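PDB 3KUX: putative oxidoreductase from Yersinia pestis, which is probably an NAD(P)-dependent oxidoreductase, pairing a Rossmann-fold nucleotide-binding domain with a C-terminal alpha/beta domain, although its substrate is not established. Local coordinates for residues A[109-114]-A[321-326]; A[118-123]-A[307-312]; A[240-245]-A[249-254]. All coordinates share one frame; numbering follows the deposited sequence.

Interaction 1. Residues A[109-114]-A[321-326]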
loop_
_atom_site.group_PDB
_atom_site.type_symbol
_atom_site.label_atom_id
_atom_site.label_comp_id
_atom_site.label_asym_id
_atom_site.label_seq_id
_atom_site.Cartn_x
_atom_site.Cartn_y
_atom_site.Cartn_z
ATOM N N ALA A 109 17.941 7.283 6.195
ATOM C CA ALA A 109 19.242 7.127 5.562
ATOM C C ALA A 109 19.071 6.941 4.058
ATOM O O ALA A 109 19.735 7.606 3.261
ATOM C CB ALA A 109 19.988 5.950 6.170
ATOM N N LEU A 110 18.172 6.037 3.678
ATOM C CA LEU A 110 17.862 5.807 2.269
ATOM C C LEU A 110 17.295 7.062 1.612
ATOM O O LEU A 110 17.658 7.401 0.489
ATOM C CB LEU A 110 16.872 4.654 2.126
ATOM C CG LEU A 110 17.336 3.287 2.622
ATOM C CD1 LEU A 110 16.204 2.276 2.503
ATOM C CD2 LEU A 110 18.566 2.827 1.852
ATOM N N LYS A 111 16.401 7.740 2.323
ATOM C CA LYS A 111 15.808 8.989 1.858
ATOM C C LYS A 111 16.884 10.018 1.514
ATOM O O LYS A 111 16.746 10.771 0.547
ATOM C CB LYS A 111 14.856 9.540 2.925
ATOM C CG LYS A 111 14.524 11.023 2.803
ATOM C CD LYS A 111 13.686 11.311 1.566
ATOM C CE LYS A 111 13.366 12.798 1.435
ATOM N NZ LYS A 111 14.551 13.610 1.034
ATOM N N GLU A 112 17.955 10.041 2.305
ATOM C CA GLU A 112 19.054 10.978 2.095
ATOM C C GLU A 112 20.022 10.479 1.027
ATOM O O GLU A 112 20.340 11.191 0.074
ATOM C CB GLU A 112 19.818 11.202 3.398
ATOM C CG GLU A 112 19.012 11.850 4.507
ATOM C CD GLU A 112 19.798 11.950 5.801
ATOM O OE1 GLU A 112 21.041 11.819 5.752
ATOM O OE2 GLU A 112 19.177 12.154 6.866
ATOM N N HIS A 113 20.501 9.254 1.205
ATOM C CA HIS A 113 21.430 8.652 0.261
ATOM C C HIS A 113 20.858 8.712 -1.155
ATOM O O HIS A 113 21.574 9.005 -2.114
ATOM C CB HIS A 113 21.734 7.213 0.689
ATOM C CG HIS A 113 22.574 6.448 -0.286
ATOM N ND1 HIS A 113 22.737 5.080 -0.210
ATOM C CD2 HIS A 113 23.284 6.851 -1.367
ATOM C CE1 HIS A 113 23.521 4.676 -1.193
ATOM N NE2 HIS A 113 23.864 5.730 -1.911
ATOM N N ALA A 114 19.559 8.456 -1.275
ATOM C CA ALA A 114 18.883 8.472 -2.569
ATOM C C ALA A 114 18.688 9.892 -3.085
ATOM O O ALA A 114 18.570 10.116 -4.288
ATOM C CB ALA A 114 17.548 7.760 -2.475
ATOM N N VAL A 321 4.721 7.880 -4.793
ATOM C CA VAL A 321 4.782 7.731 -3.345
ATOM C C VAL A 321 6.202 8.001 -2.863
ATOM O O VAL A 321 7.050 7.103 -2.855
ATOM C CB VAL A 321 4.347 6.323 -2.887
ATOM C CG1 VAL A 321 4.606 6.147 -1.407
ATOM C CG2 VAL A 321 2.883 6.088 -3.203
ATOM N N PRO A 322 6.470 9.250 -2.470
ATOM C CA PRO A 322 7.768 9.644 -1.952
ATOM C C PRO A 322 8.101 8.907 -0.661
ATOM O O PRO A 322 7.206 8.611 0.138
ATOM C CB PRO A 322 7.589 11.138 -1.661
ATOM C CG PRO A 322 6.432 11.563 -2.501
ATOM C CD PRO A 322 5.530 10.381 -2.536
ATOM N N ALA A 323 9.384 8.618 -0.466
ATOM C CA ALA A 323 9.863 8.031 0.777
ATOM C C ALA A 323 9.352 8.859 1.945
ATOM O O ALA A 323 8.878 8.316 2.939
ATOM C CB ALA A 323 11.383 7.981 0.781
ATOM N N THR A 324 9.451 10.178 1.808
ATOM C CA THR A 324 8.924 11.114 2.796
ATOM C C THR A 324 7.607 10.650 3.407
ATOM O O THR A 324 7.446 10.639 4.630
ATOM C CB THR A 324 8.705 12.505 2.168
ATOM O OG1 THR A 324 9.902 13.278 2.301
ATOM C CG2 THR A 324 7.553 13.240 2.853
ATOM N N GLU A 325 6.667 10.274 2.545
ATOM C CA GLU A 325 5.323 9.916 2.978
ATOM C C GLU A 325 5.284 8.537 3.614
ATOM O O GLU A 325 4.479 8.279 4.513
ATOM C CB GLU A 325 4.342 10.006 1.804
ATOM C CG GLU A 325 4.010 11.441 1.403
ATOM C CD GLU A 325 3.179 11.528 0.136
ATOM O OE1 GLU A 325 3.150 10.543 -0.632
ATOM O OE2 GLU A 325 2.557 12.586 -0.096
ATOM N N ALA A 326 6.156 7.650 3.146
ATOM C CA ALA A 326 6.239 6.313 3.709
ATOM C C ALA A 326 6.764 6.415 5.130
ATOM O O ALA A 326 6.261 5.760 6.041
ATOM C CB ALA A 326 7.142 5.431 2.864
#

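Interaction 2. Residues A[118-123]-A[307-312]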
loop_
_atom_site.group_PDB
_atom_site.type_symbol
_atom_site.label_atom_id
_atom_site.label_comp_id
_atom_site.label_asym_id
_atom_site.label_seq_id
_atom_site.Cartn_x
_atom_site.Cartn_y
_atom_site.Cartn_z
ATOM N N GLY A 118 20.745 11.724 -6.526
ATOM C CA GLY A 118 19.800 12.081 -7.585
ATOM C C GLY A 118 19.000 10.908 -8.131
ATOM O O GLY A 118 18.596 10.905 -9.294
ATOM N N LEU A 119 18.769 9.907 -7.288
ATOM C CA LEU A 119 18.018 8.727 -7.697
ATOM C C LEU A 119 16.606 8.769 -7.120
ATOM O O LEU A 119 16.359 9.432 -6.114
ATOM C CB LEU A 119 18.736 7.455 -7.238
ATOM C CG LEU A 119 20.155 7.245 -7.768
ATOM C CD1 LEU A 119 20.914 6.238 -6.911
ATOM C CD2 LEU A 119 20.127 6.813 -9.228
ATOM N N LEU A 120 15.679 8.067 -7.760
ATOM C CA LEU A 120 14.317 8.015 -7.261
ATOM C C LEU A 120 14.159 6.870 -6.279
ATOM O O LEU A 120 14.565 5.741 -6.556
ATOM C CB LEU A 120 13.307 7.878 -8.401
ATOM C CG LEU A 120 11.879 7.548 -7.944
ATOM C CD1 LEU A 120 10.829 8.254 -8.794
ATOM C CD2 LEU A 120 11.632 6.045 -7.921
ATOM N N LEU A 121 13.577 7.182 -5.125
ATOM C CA LEU A 121 13.259 6.184 -4.117
ATOM C C LEU A 121 11.771 6.285 -3.799
ATOM O O LEU A 121 11.270 7.376 -3.517
ATOM C CB LEU A 121 14.088 6.428 -2.863
ATOM C CG LEU A 121 13.832 5.499 -1.679
ATOM C CD1 LEU A 121 14.027 4.045 -2.085
ATOM C CD2 LEU A 121 14.742 5.873 -0.524
ATOM N N SER A 122 11.068 5.156 -3.854
ATOM C CA SER A 122 9.623 5.143 -3.628
ATOM C C SER A 122 9.160 3.854 -2.949
ATOM O O SER A 122 9.813 2.818 -3.059
ATOM C CB SER A 122 8.873 5.350 -4.952
ATOM O OG SER A 122 7.470 5.238 -4.784
ATOM N N VAL A 123 8.031 3.928 -2.249
ATOM C CA VAL A 123 7.471 2.771 -1.555
ATOM C C VAL A 123 6.130 2.350 -2.162
ATOM O O VAL A 123 5.369 3.179 -2.664
ATOM C CB VAL A 123 7.298 3.046 -0.052
ATOM C CG1 VAL A 123 6.706 1.830 0.658
ATOM C CG2 VAL A 123 8.633 3.430 0.564
ATOM N N ALA A 307 3.161 3.052 -13.810
ATOM C CA ALA A 307 3.121 4.044 -14.861
ATOM C C ALA A 307 3.596 5.367 -14.274
ATOM O O ALA A 307 4.227 6.171 -14.958
ATOM C CB ALA A 307 1.713 4.173 -15.425
ATOM N N GLY A 308 3.298 5.578 -12.996
ATOM C CA GLY A 308 3.735 6.776 -12.295
ATOM C C GLY A 308 5.226 6.738 -12.026
ATOM O O GLY A 308 5.915 7.752 -12.130
ATOM N N ILE A 309 5.725 5.562 -11.668
ATOM C CA ILE A 309 7.150 5.386 -11.443
ATOM C C ILE A 309 7.889 5.659 -12.744
ATOM O O ILE A 309 8.803 6.480 -12.798
ATOM C CB ILE A 309 7.474 3.958 -10.980
ATOM C CG1 ILE A 309 6.824 3.665 -9.620
ATOM C CG2 ILE A 309 8.982 3.755 -10.926
ATOM C CD1 ILE A 309 7.517 4.326 -8.438
ATOM N N ARG A 310 7.477 4.960 -13.794
ATOM C CA ARG A 310 7.992 5.204 -15.125
ATOM C C ARG A 310 8.132 6.700 -15.379
ATOM O O ARG A 310 9.233 7.203 -15.597
ATOM C CB ARG A 310 7.051 4.596 -16.162
ATOM C CG ARG A 310 7.454 4.854 -17.600
ATOM C CD ARG A 310 6.312 4.533 -18.537
ATOM N NE ARG A 310 5.201 5.457 -18.340
ATOM C CZ ARG A 310 3.929 5.173 -18.603
ATOM N NH1 ARG A 310 3.589 3.978 -19.069
ATOM N NH2 ARG A 310 2.997 6.088 -18.386
ATOM N N ASP A 311 7.009 7.409 -15.338
ATOM C CA ASP A 311 6.988 8.823 -15.691
ATOM C C ASP A 311 7.863 9.689 -14.788
ATOM O O ASP A 311 8.390 10.713 -15.230
ATOM C CB ASP A 311 5.552 9.341 -15.722
ATOM C CG ASP A 311 4.746 8.738 -16.855
ATOM O OD1 ASP A 311 5.354 8.110 -17.748
ATOM O OD2 ASP A 311 3.509 8.886 -16.860
ATOM N N ALA A 312 8.019 9.281 -13.530
ATOM C CA ALA A 312 8.874 10.010 -12.595
ATOM C C ALA A 312 10.354 9.848 -12.949
ATOM O O ALA A 312 11.116 10.816 -12.913
ATOM C CB ALA A 312 8.615 9.562 -11.177
#

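Interaction 3. Residues A[240-245]-A[249-254]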
loop_
_atom_site.group_PDB
_atom_site.type_symbol
_atom_site.label_atom_id
_atom_site.label_comp_id
_atom_site.label_asym_id
_atom_site.label_seq_id
_atom_site.Cartn_x
_atom_site.Cartn_y
_atom_site.Cartn_z
ATOM N N ARG A 240 -16.434 -1.658 4.541
ATOM C CA ARG A 240 -15.054 -1.278 4.271
ATOM C C ARG A 240 -14.862 0.163 4.736
ATOM O O ARG A 240 -13.978 0.452 5.549
ATOM C CB ARG A 240 -14.734 -1.425 2.779
ATOM C CG ARG A 240 -13.407 -0.804 2.332
ATOM C CD ARG A 240 -12.194 -1.648 2.733
ATOM N NE ARG A 240 -10.949 -0.913 2.514
ATOM C CZ ARG A 240 -10.321 -0.196 3.445
ATOM N NH1 ARG A 240 -10.801 -0.121 4.677
ATOM N NH2 ARG A 240 -9.206 0.451 3.142
ATOM N N TYR A 241 -15.713 1.055 4.232
ATOM C CA TYR A 241 -15.709 2.454 4.638
ATOM C C TYR A 241 -17.065 2.878 5.186
ATOM O O TYR A 241 -18.113 2.484 4.667
ATOM C CB TYR A 241 -15.406 3.374 3.455
ATOM C CG TYR A 241 -14.015 3.294 2.870
ATOM C CD1 TYR A 241 -12.898 3.125 3.678
ATOM C CD2 TYR A 241 -13.818 3.441 1.502
ATOM C CE1 TYR A 241 -11.628 3.068 3.133
ATOM C CE2 TYR A 241 -12.555 3.391 0.947
ATOM C CZ TYR A 241 -11.465 3.205 1.765
ATOM O OH TYR A 241 -10.212 3.154 1.211
ATOM N N ILE A 242 -17.031 3.713 6.218
ATOM C CA ILE A 242 -18.206 4.421 6.707
ATOM C C ILE A 242 -17.806 5.882 6.865
ATOM O O ILE A 242 -16.906 6.201 7.642
ATOM C CB ILE A 242 -18.668 3.874 8.066
ATOM C CG1 ILE A 242 -19.221 2.456 7.907
ATOM C CG2 ILE A 242 -19.713 4.795 8.688
ATOM C CD1 ILE A 242 -19.437 1.741 9.213
ATOM N N VAL A 243 -18.455 6.771 6.123
ATOM C CA VAL A 243 -18.054 8.173 6.117
ATOM C C VAL A 243 -19.246 9.082 6.384
ATOM O O VAL A 243 -20.229 9.051 5.648
ATOM C CB VAL A 243 -17.422 8.557 4.767
ATOM C CG1 VAL A 243 -16.802 9.934 4.841
ATOM C CG2 VAL A 243 -16.385 7.528 4.357
ATOM N N HIS A 244 -19.162 9.891 7.434
ATOM C CA HIS A 244 -20.247 10.812 7.768
ATOM C C HIS A 244 -19.852 12.266 7.548
ATOM O O HIS A 244 -18.798 12.713 8.005
ATOM C CB HIS A 244 -20.718 10.621 9.215
ATOM C CG HIS A 244 -21.293 9.266 9.496
ATOM N ND1 HIS A 244 -22.269 8.692 8.708
ATOM C CD2 HIS A 244 -21.034 8.376 10.484
ATOM C CE1 HIS A 244 -22.578 7.502 9.194
ATOM N NE2 HIS A 244 -21.844 7.288 10.272
ATOM N N GLY A 245 -20.707 13.001 6.849
ATOM C CA GLY A 245 -20.505 14.432 6.666
ATOM C C GLY A 245 -21.675 15.177 7.267
ATOM O O GLY A 245 -22.624 14.556 7.748
ATOM N N SER A 249 -23.757 10.757 4.011
ATOM C CA SER A 249 -22.889 9.667 4.403
ATOM C C SER A 249 -22.599 8.756 3.220
ATOM O O SER A 249 -23.324 8.759 2.219
ATOM C CB SER A 249 -23.531 8.859 5.535
ATOM O OG SER A 249 -23.877 9.690 6.637
ATOM N N TYR A 250 -21.527 7.980 3.346
ATOM C CA TYR A 250 -21.152 6.989 2.346
ATOM C C TYR A 250 -20.751 5.697 3.057
ATOM O O TYR A 250 -19.839 5.699 3.882
ATOM C CB TYR A 250 -19.996 7.522 1.505
ATOM C CG TYR A 250 -19.461 6.579 0.448
ATOM C CD1 TYR A 250 -20.224 6.238 -0.664
ATOM C CD2 TYR A 250 -18.172 6.061 0.539
ATOM C CE1 TYR A 250 -19.725 5.389 -1.647
ATOM C CE2 TYR A 250 -17.668 5.213 -0.435
ATOM C CZ TYR A 250 -18.449 4.881 -1.524
ATOM O OH TYR A 250 -17.956 4.040 -2.492
ATOM N N ILE A 251 -21.453 4.606 2.767
ATOM C CA ILE A 251 -21.064 3.300 3.280
ATOM C C ILE A 251 -20.718 2.379 2.112
ATOM O O ILE A 251 -21.519 2.216 1.187
ATOM C CB ILE A 251 -22.181 2.636 4.139
ATOM C CG1 ILE A 251 -22.441 3.426 5.423
ATOM C CG2 ILE A 251 -21.796 1.220 4.518
ATOM C CD1 ILE A 251 -23.485 4.499 5.281
ATOM N N LYS A 252 -19.528 1.781 2.149
ATOM C CA LYS A 252 -19.145 0.818 1.119
ATOM C C LYS A 252 -18.708 -0.534 1.678
ATOM O O LYS A 252 -17.970 -0.597 2.666
ATOM C CB LYS A 252 -18.040 1.368 0.206
ATOM C CG LYS A 252 -17.443 0.280 -0.686
ATOM C CD LYS A 252 -17.085 0.784 -2.072
ATOM C CE LYS A 252 -17.216 -0.327 -3.114
ATOM N NZ LYS A 252 -16.523 -1.583 -2.700
ATOM N N PHE A 253 -19.150 -1.603 1.013
ATOM C CA PHE A 253 -18.775 -2.974 1.370
ATOM C C PHE A 253 -17.839 -3.634 0.353
ATOM O O PHE A 253 -17.731 -3.194 -0.789
ATOM C CB PHE A 253 -20.019 -3.831 1.532
ATOM C CG PHE A 253 -20.696 -3.669 2.851
ATOM C CD1 PHE A 253 -20.520 -4.615 3.856
ATOM C CD2 PHE A 253 -21.515 -2.575 3.094
ATOM C CE1 PHE A 253 -21.153 -4.474 5.091
ATOM C CE2 PHE A 253 -22.151 -2.426 4.321
ATOM C CZ PHE A 253 -21.969 -3.379 5.323
ATOM N N GLY A 254 -17.173 -4.702 0.781
ATOM C CA GLY A 254 -16.227 -5.422 -0.063
ATOM C C GLY A 254 -14.812 -4.888 0.040
ATOM O O GLY A 254 -14.574 -3.842 0.650
HETATM O O HOH W 1 -23.802 12.073 7.908
#

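Interaction 1. Residues A[109-114]-A[321-326]
Lys111 reaches from helix 104-116 to the first turn of helix 323-342 and makes the whole of this contact, with Ala323 and Thr324 as its two partners. The inner half lies at Ala323, a buried residue whose CB points at the opposing helix and meets Lys111 CD at 4.1 Å. The outer half is the solvent side, where the exposed Thr324 offers only OG1, 3.6 Å from Lys111 CE, the two side chains lying alongside each other and pointing the same way. No hydrogen bond crosses, and only 103 Å² is buried in total. With CG set anti to the backbone N (chi1 161°), the lysine stem heads for the other helix; bends at chi2 and chi4 then turn its end aside, and NZ makes a salt bridge to Asp115 of its own helix. Deeper in, Leu110 and Ala326 do not meet: they pack separately on Leu121 and Val123, which lie on one face of strand 121-123. Pro322 occupies the N-cap position, so Ala323 and Thr324 belong to a helix start. The chemistry is thus that of a lysine used for its methylene groups across the gap, while its charge is engaged locally, which implies a thin, non-directional contact.

Interaction 2. Residues A[118-123]-A[307-312]
Strand 121-123 is the last strand of the parallel Rossmann sheet, and this contact lays helix 303-313 against it. Three apolar side chains and one serine do the work. Leu120, just ahead of the strand, has CG anti to its backbone N (chi1 169°), which carries the branch toward the helix; CD1 then meets Ala312 CB at 3.5 Å, while CD2 lies 4.5 Å from Ile309 CD1. The CB of Ile309 does not point straight at the strand. Its CG1 stands beside the backbone N, and a further bend at chi2 (-75°) swings CD1 over Ser122, 3.8 Å from OG and 3.9 Å from CB. No hydrogen bond joins the segments; the contact is van der Waals packing of methyl groups on one another and on a serine side chain, 155 Å² in all. The buried Ser122 hydroxyl has Val321 O as its strongest partner, with Tyr305 OH and Asn319 OD1 also within hydrogen-bonding reach, and Ile309 CD1 packs beside that polar cluster. Backbone bonds from Leu120 and Ser122 join this segment to strand 93-96, and Ile309 also touches Val95 there. The alternation of side chains sends Leu121 the other way, onto Leu110 and Ala114 of helix 104-116, so the end of the sheet lies between that helix and helix 303-313 of the C-terminal part of the chain.

Interaction 3. Residues A[240-245]-A[249-254]
His244 and Ser249 close the turn end of an antiparallel beta hairpin, their side chains joined by a hydrogen bond between ND1 and OG of 2.8 Å. The hydroxyl lies in the plane of the imidazole, at its edge, and either atom could be the donor. Ser249 OG has a second partner, a water at 2.7 Å from OG, which donates to Gly245 O and ties the two strands together beyond the last backbone pair.

Along the strands, whose axes run at 177° and approach to 4.7 Å, Val243 and Tyr250 form a hydrogen-bonded pair that satisfies both of their N-H groups and both carbonyls. Ile242 with Ile251 is a non-hydrogen-bonded pair; their CG1 atoms lie 4.2 Å apart with the side chains alongside. Lys252 N donates to Tyr241 O at 3.0 Å. In return Lys252 O takes two donors, Arg240 N at 2.6 Å and Tyr241 N at 3.2 Å, because Arg240 and Tyr241 both face Lys252 in a classic beta bulge. The first donor lies in the carbonyl plane, the second is tilted 16° from it.

The long side chains are satisfied locally and beyond the hairpin. Lys252 NZ donates to Phe253 O and forms a salt bridge with Asp276. Arg240 NH1 bonds to Ser153 OG, and the guanidinium makes a cation-pi contact with Phe155 while Tyr241 CE1 lies over one of its faces, toward the rim. The outer backbone edges of the hairpin continue the large mixed sheet: strand 241-245 bonds to strand 148-156, and Ser249 to Thr283 of strand 280-285. Tyr241 and Tyr250, on the same face as Val243, pack against helix 131-142.

In the fold
From the N terminus, the Rossmann part of the chain supplies helix 104-116 and strand 121-123, which follow each other and provide the first segments of interactions 1 and 2. The chain then builds most of the large mixed sheet, where interaction 3 closes a short hairpin. Later, helix 303-313 returns to strand 121-123, closing interaction 2, and helix 323-342 returns to helix 104-116, closing the wider loop of interaction 1. The three are therefore nested, without crossing. Interactions 1 and 2 have centres 11 Å apart and touch, jointly tying the Rossmann part to the C-terminal part; interaction 3 lies across the chain's centre, about 32 Å from both, centre to centre.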